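Local atomic coordinates of eukaryotic translation initiation factor 4 gamma 2 (Homo sapiens, PDB entry 4IUL), a protein that probably acts in translation initiation as an eIF4G-family scaffold, binding the helicase eIF4A through its HEAT-repeat MIF4G domain. Residues C42-L56 with L80-D92. Residues are numbered along the deposited sequence; the frame is centred on the assembly and turned at random.
Sequences CLELLNVGVESKLIL and LCLRLAEDAPNFD. With SO4 (sulfate ion), chain D.
K53 NZ, gripped by two sulfate oxygens and a water, ties the two segments together: that water accepts from NZ and donates to D92 OD1 at 2.7 Å. R110 pairs with D92 OD1 too and, like K57, binds the sulfate, probably a crystallisation ion. In this HEAT-repeat fold of the MIF4G domain, the contact illustrates how neighbouring helices pack through interleaved aliphatic side chains, the stretches 42-48 and 80-87 of helices 38-48 and 74-87 running 38° apart. L46 and L84 lie alongside each other, pointing opposite ways, their CD2 methyls pressed to 3.4 Å, tighter than usual for carbons. L45 crosses L80 at about a right angle, while L46 CD1 rests against R83 NH2 and D87 OD2; R83 NH1 and D87 OD2 form a salt bridge within their own helix, 3.0 Å long. V50 CG1 touches both L84 CD2 and A88 CB. Beyond the helix, F91 CG stands anti to its carbonyl carbon (chi1 -68°), directing the ring at the 51-53 backbone; K53 N lies over one face, while V50 O and L56 CD1 meet the edge. An alanine at F91 would remove this ring and is likely to leave L56 CD1 and the start of helix 53-69 without their cover. The ring's closest approach is F91 CZ to S52 CA, 3.3 Å.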
loop_
_atom_site.group_PDB
_atom_site.type_symbol
_atom_site.label_atom_id
_atom_site.label_comp_id
_atom_site.label_asym_id
_atom_site.label_seq_id
_atom_site.Cartn_x
_atom_site.Cartn_y
_atom_site.Cartn_z
ATOM N N CYS A 42 18.442 8.859 -1.295
ATOM C CA CYS A 42 17.271 9.630 -0.907
ATOM C C CYS A 42 17.574 11.106 -1.106
ATOM O O CYS A 42 16.733 11.862 -1.594
ATOM C CB CYS A 42 16.923 9.351 0.558
ATOM S SG CYS A 42 15.341 10.041 1.117
ATOM N N LEU A 43 18.786 11.511 -0.733
ATOM C CA LEU A 43 19.209 12.903 -0.875
ATOM C C LEU A 43 19.299 13.299 -2.342
ATOM O O LEU A 43 18.954 14.424 -2.708
ATOM C CB LEU A 43 20.568 13.126 -0.201
ATOM C CG LEU A 43 20.561 13.261 1.324
ATOM C CD1 LEU A 43 21.980 13.222 1.857
ATOM C CD2 LEU A 43 19.883 14.567 1.709
ATOM N N GLU A 44 19.770 12.374 -3.174
ATOM C CA GLU A 44 19.894 12.636 -4.604
ATOM C C GLU A 44 18.505 12.846 -5.212
ATOM O O GLU A 44 18.284 13.780 -5.988
ATOM C CB GLU A 44 20.585 11.460 -5.298
ATOM C CG GLU A 44 21.263 11.831 -6.610
ATOM C CD GLU A 44 21.765 10.614 -7.370
ATOM O OE1 GLU A 44 22.225 9.648 -6.715
ATOM O OE2 GLU A 44 21.706 10.631 -8.622
ATOM N N LEU A 45 17.568 11.980 -4.841
ATOM C CA LEU A 45 16.205 12.066 -5.345
ATOM C C LEU A 45 15.565 13.395 -4.976
ATOM O O LEU A 45 14.828 13.976 -5.775
ATOM C CB LEU A 45 15.361 10.910 -4.802
ATOM C CG LEU A 45 13.933 10.812 -5.346
ATOM C CD1 LEU A 45 13.959 10.895 -6.872
ATOM C CD2 LEU A 45 13.296 9.505 -4.891
ATOM N N LEU A 46 15.849 13.870 -3.766
ATOM C CA LEU A 46 15.311 15.142 -3.292
ATOM C C LEU A 46 15.898 16.328 -4.052
ATOM O O LEU A 46 15.248 17.361 -4.219
ATOM C CB LEU A 46 15.601 15.319 -1.798
ATOM C CG LEU A 46 14.688 14.600 -0.804
ATOM C CD1 LEU A 46 15.293 14.644 0.593
ATOM C CD2 LEU A 46 13.318 15.261 -0.818
ATOM N N ASN A 47 17.130 16.171 -4.521
ATOM C CA ASN A 47 17.807 17.240 -5.233
ATOM C C ASN A 47 17.234 17.524 -6.619
ATOM O O ASN A 47 17.234 18.674 -7.062
ATOM C CB ASN A 47 19.304 16.915 -5.343
ATOM C CG ASN A 47 20.090 18.003 -6.062
ATOM O OD1 ASN A 47 20.094 19.163 -5.645
ATOM N ND2 ASN A 47 20.763 17.630 -7.148
ATOM N N VAL A 48 16.734 16.490 -7.294
ATOM C CA VAL A 48 16.197 16.662 -8.647
ATOM C C VAL A 48 14.709 16.329 -8.863
ATOM O O VAL A 48 14.134 16.691 -9.893
ATOM C CB VAL A 48 17.019 15.833 -9.656
ATOM C CG1 VAL A 48 16.795 14.340 -9.413
ATOM C CG2 VAL A 48 16.643 16.219 -11.076
ATOM N N GLY A 49 14.078 15.670 -7.896
ATOM C CA GLY A 49 12.685 15.300 -8.073
ATOM C C GLY A 49 11.588 16.120 -7.420
ATOM O O GLY A 49 10.500 15.597 -7.202
ATOM N N VAL A 50 11.838 17.388 -7.118
ATOM C CA VAL A 50 10.805 18.212 -6.491
ATOM C C VAL A 50 10.657 19.562 -7.179
ATOM O O VAL A 50 9.945 20.443 -6.707
ATOM C CB VAL A 50 11.106 18.455 -4.991
ATOM C CG1 VAL A 50 11.187 17.137 -4.259
ATOM C CG2 VAL A 50 12.404 19.228 -4.836
ATOM N N GLU A 51 11.329 19.706 -8.310
ATOM C CA GLU A 51 11.316 20.938 -9.088
ATOM C C GLU A 51 9.945 21.566 -9.370
ATOM O O GLU A 51 9.789 22.771 -9.250
ATOM C CB GLU A 51 12.034 20.681 -10.410
ATOM C CG GLU A 51 12.236 21.907 -11.268
ATOM C CD GLU A 51 12.732 21.555 -12.657
ATOM O OE1 GLU A 51 13.737 20.820 -12.771
ATOM O OE2 GLU A 51 12.113 22.016 -13.634
ATOM N N SER A 52 8.959 20.758 -9.761
ATOM C CA SER A 52 7.621 21.281 -10.087
ATOM C C SER A 52 6.523 20.220 -10.028
ATOM O O SER A 52 6.786 19.054 -9.743
ATOM C CB SER A 52 7.625 21.890 -11.492
ATOM O OG SER A 52 7.775 20.878 -12.472
ATOM N N LYS A 53 5.292 20.625 -10.321
ATOM C CA LYS A 53 4.175 19.692 -10.298
ATOM C C LYS A 53 4.391 18.544 -11.285
ATOM O O LYS A 53 4.222 17.371 -10.943
ATOM C CB LYS A 53 2.851 20.416 -10.616
ATOM C CG LYS A 53 1.630 19.484 -10.605
ATOM C CD LYS A 53 0.299 20.217 -10.364
ATOM C CE LYS A 53 -0.145 21.032 -11.570
ATOM N NZ LYS A 53 -1.553 21.520 -11.442
ATOM N N LEU A 54 4.761 18.897 -12.511
ATOM C CA LEU A 54 4.995 17.922 -13.572
ATOM C C LEU A 54 6.023 16.863 -13.169
ATOM O O LEU A 54 5.810 15.671 -13.374
ATOM C CB LEU A 54 5.443 18.649 -14.844
ATOM C CG LEU A 54 5.696 17.787 -16.083
ATOM C CD1 LEU A 54 5.430 18.616 -17.342
ATOM C CD2 LEU A 54 7.130 17.239 -16.057
ATOM N N ILE A 55 7.135 17.298 -12.592
ATOM C CA ILE A 55 8.168 16.371 -12.166
ATOM C C ILE A 55 7.665 15.506 -11.011
ATOM O O ILE A 55 7.991 14.315 -10.940
ATOM C CB ILE A 55 9.455 17.135 -11.773
ATOM C CG1 ILE A 55 10.125 17.671 -13.042
ATOM C CG2 ILE A 55 10.408 16.234 -11.029
ATOM C CD1 ILE A 55 11.307 18.566 -12.789
ATOM N N LEU A 56 6.867 16.091 -10.114
ATOM C CA LEU A 56 6.317 15.320 -8.992
ATOM C C LEU A 56 5.428 14.170 -9.495
ATOM O O LEU A 56 5.504 13.043 -8.982
ATOM C CB LEU A 56 5.501 16.221 -8.052
ATOM C CG LEU A 56 6.238 17.257 -7.199
ATOM C CD1 LEU A 56 5.230 18.023 -6.331
ATOM C CD2 LEU A 56 7.272 16.558 -6.321
ATOM N N LEU A 80 10.591 6.699 1.656
ATOM C CA LEU A 80 10.998 7.637 0.616
ATOM C C LEU A 80 9.851 8.623 0.344
ATOM O O LEU A 80 10.071 9.825 0.159
ATOM C CB LEU A 80 11.362 6.873 -0.656
ATOM C CG LEU A 80 11.946 7.671 -1.818
ATOM C CD1 LEU A 80 13.258 8.336 -1.405
ATOM C CD2 LEU A 80 12.174 6.718 -2.989
ATOM N N CYS A 81 8.622 8.115 0.338
ATOM C CA CYS A 81 7.460 8.967 0.111
ATOM C C CYS A 81 7.286 9.972 1.259
ATOM O O CYS A 81 6.905 11.127 1.031
ATOM C CB CYS A 81 6.201 8.108 -0.060
ATOM S SG CYS A 81 6.152 7.179 -1.647
ATOM N N LEU A 82 7.583 9.542 2.484
ATOM C CA LEU A 82 7.465 10.423 3.648
ATOM C C LEU A 82 8.384 11.638 3.531
ATOM O O LEU A 82 7.957 12.767 3.756
ATOM C CB LEU A 82 7.797 9.665 4.933
ATOM C CG LEU A 82 7.898 10.509 6.218
ATOM C CD1 LEU A 82 6.582 11.263 6.475
ATOM C CD2 LEU A 82 8.227 9.588 7.404
ATOM N N ARG A 83 9.647 11.399 3.184
ATOM C CA ARG A 83 10.629 12.471 3.034
ATOM C C ARG A 83 10.185 13.487 1.982
ATOM O O ARG A 83 10.255 14.700 2.202
ATOM C CB ARG A 83 11.989 11.885 2.638
ATOM C CG ARG A 83 12.461 10.746 3.536
ATOM C CD ARG A 83 12.959 11.225 4.903
ATOM N NE ARG A 83 14.300 11.802 4.813
ATOM C CZ ARG A 83 14.555 13.062 4.473
ATOM N NH1 ARG A 83 13.556 13.896 4.198
ATOM N NH2 ARG A 83 15.812 13.482 4.379
ATOM N N LEU A 84 9.729 12.988 0.834
ATOM C CA LEU A 84 9.274 13.861 -0.246
ATOM C C LEU A 84 8.032 14.653 0.163
ATOM O O LEU A 84 7.900 15.834 -0.167
ATOM C CB LEU A 84 8.975 13.037 -1.508
ATOM C CG LEU A 84 10.209 12.405 -2.166
ATOM C CD1 LEU A 84 9.798 11.486 -3.309
ATOM C CD2 LEU A 84 11.114 13.509 -2.675
ATOM N N ALA A 85 7.127 14.003 0.891
ATOM C CA ALA A 85 5.909 14.667 1.337
ATOM C C ALA A 85 6.216 15.851 2.242
ATOM O O ALA A 85 5.530 16.877 2.199
ATOM C CB ALA A 85 5.010 13.677 2.074
ATOM N N GLU A 86 7.253 15.708 3.057
ATOM C CA GLU A 86 7.616 16.761 3.991
ATOM C C GLU A 86 8.482 17.856 3.388
ATOM O O GLU A 86 8.344 19.018 3.760
ATOM C CB GLU A 86 8.323 16.163 5.220
ATOM C CG GLU A 86 7.510 15.084 5.942
ATOM C CD GLU A 86 8.144 14.611 7.250
ATOM O OE1 GLU A 86 9.368 14.355 7.274
ATOM O OE2 GLU A 86 7.411 14.481 8.256
ATOM N N ASP A 87 9.354 17.505 2.448
ATOM C CA ASP A 87 10.251 18.502 1.860
ATOM C C ASP A 87 9.842 19.145 0.529
ATOM O O ASP A 87 10.227 20.277 0.249
ATOM C CB ASP A 87 11.667 17.919 1.743
ATOM C CG ASP A 87 12.218 17.445 3.089
ATOM O OD1 ASP A 87 11.709 17.910 4.133
ATOM O OD2 ASP A 87 13.162 16.622 3.106
ATOM N N ALA A 88 9.065 18.443 -0.288
ATOM C CA ALA A 88 8.650 18.998 -1.573
ATOM C C ALA A 88 7.766 20.237 -1.418
ATOM O O ALA A 88 6.830 20.243 -0.626
ATOM C CB ALA A 88 7.913 17.943 -2.384
ATOM N N PRO A 89 8.060 21.307 -2.174
ATOM C CA PRO A 89 7.270 22.543 -2.106
ATOM C C PRO A 89 5.852 22.384 -2.659
ATOM O O PRO A 89 5.619 21.587 -3.565
ATOM C CB PRO A 89 8.106 23.537 -2.919
ATOM C CG PRO A 89 8.870 22.655 -3.868
ATOM C CD PRO A 89 9.272 21.503 -2.990
ATOM N N ASN A 90 4.914 23.149 -2.109
ATOM C CA ASN A 90 3.524 23.095 -2.536
ATOM C C ASN A 90 3.338 23.874 -3.837
ATOM O O ASN A 90 3.954 24.922 -4.034
ATOM C CB ASN A 90 2.613 23.689 -1.451
ATOM C CG ASN A 90 1.188 23.146 -1.512
ATOM O OD1 ASN A 90 0.637 22.924 -2.588
ATOM N ND2 ASN A 90 0.584 22.943 -0.346
ATOM N N PHE A 91 2.483 23.361 -4.717
ATOM C CA PHE A 91 2.210 24.006 -5.999
ATOM C C PHE A 91 0.720 24.256 -6.230
ATOM O O PHE A 91 0.320 24.620 -7.334
ATOM C CB PHE A 91 2.748 23.150 -7.152
ATOM C CG PHE A 91 4.248 23.070 -7.202
ATOM C CD1 PHE A 91 5.007 24.186 -7.544
ATOM C CD2 PHE A 91 4.902 21.885 -6.886
ATOM C CE1 PHE A 91 6.396 24.122 -7.571
ATOM C CE2 PHE A 91 6.290 21.809 -6.909
ATOM C CZ PHE A 91 7.040 22.930 -7.253
ATOM N N ASP A 92 -0.105 24.063 -5.206
ATOM C CA ASP A 92 -1.540 24.280 -5.375
ATOM C C ASP A 92 -1.969 25.690 -4.961
ATOM O O ASP A 92 -2.129 25.980 -3.772
ATOM C CB ASP A 92 -2.345 23.249 -4.572
ATOM C CG ASP A 92 -2.035 21.811 -4.968
ATOM O OD1 ASP A 92 -1.558 21.573 -6.096
ATOM O OD2 ASP A 92 -2.293 20.909 -4.143
HETATM S S SO4 D . -3.606 18.364 -11.431
HETATM O O1 SO4 D . -5.021 18.427 -11.841
HETATM O O2 SO4 D . -3.391 19.234 -10.261
HETATM O O3 SO4 D . -3.264 16.976 -11.085
HETATM O O4 SO4 D . -2.752 18.823 -12.543
HETATM O O HOH W 1 -2.295 22.480 -8.562
#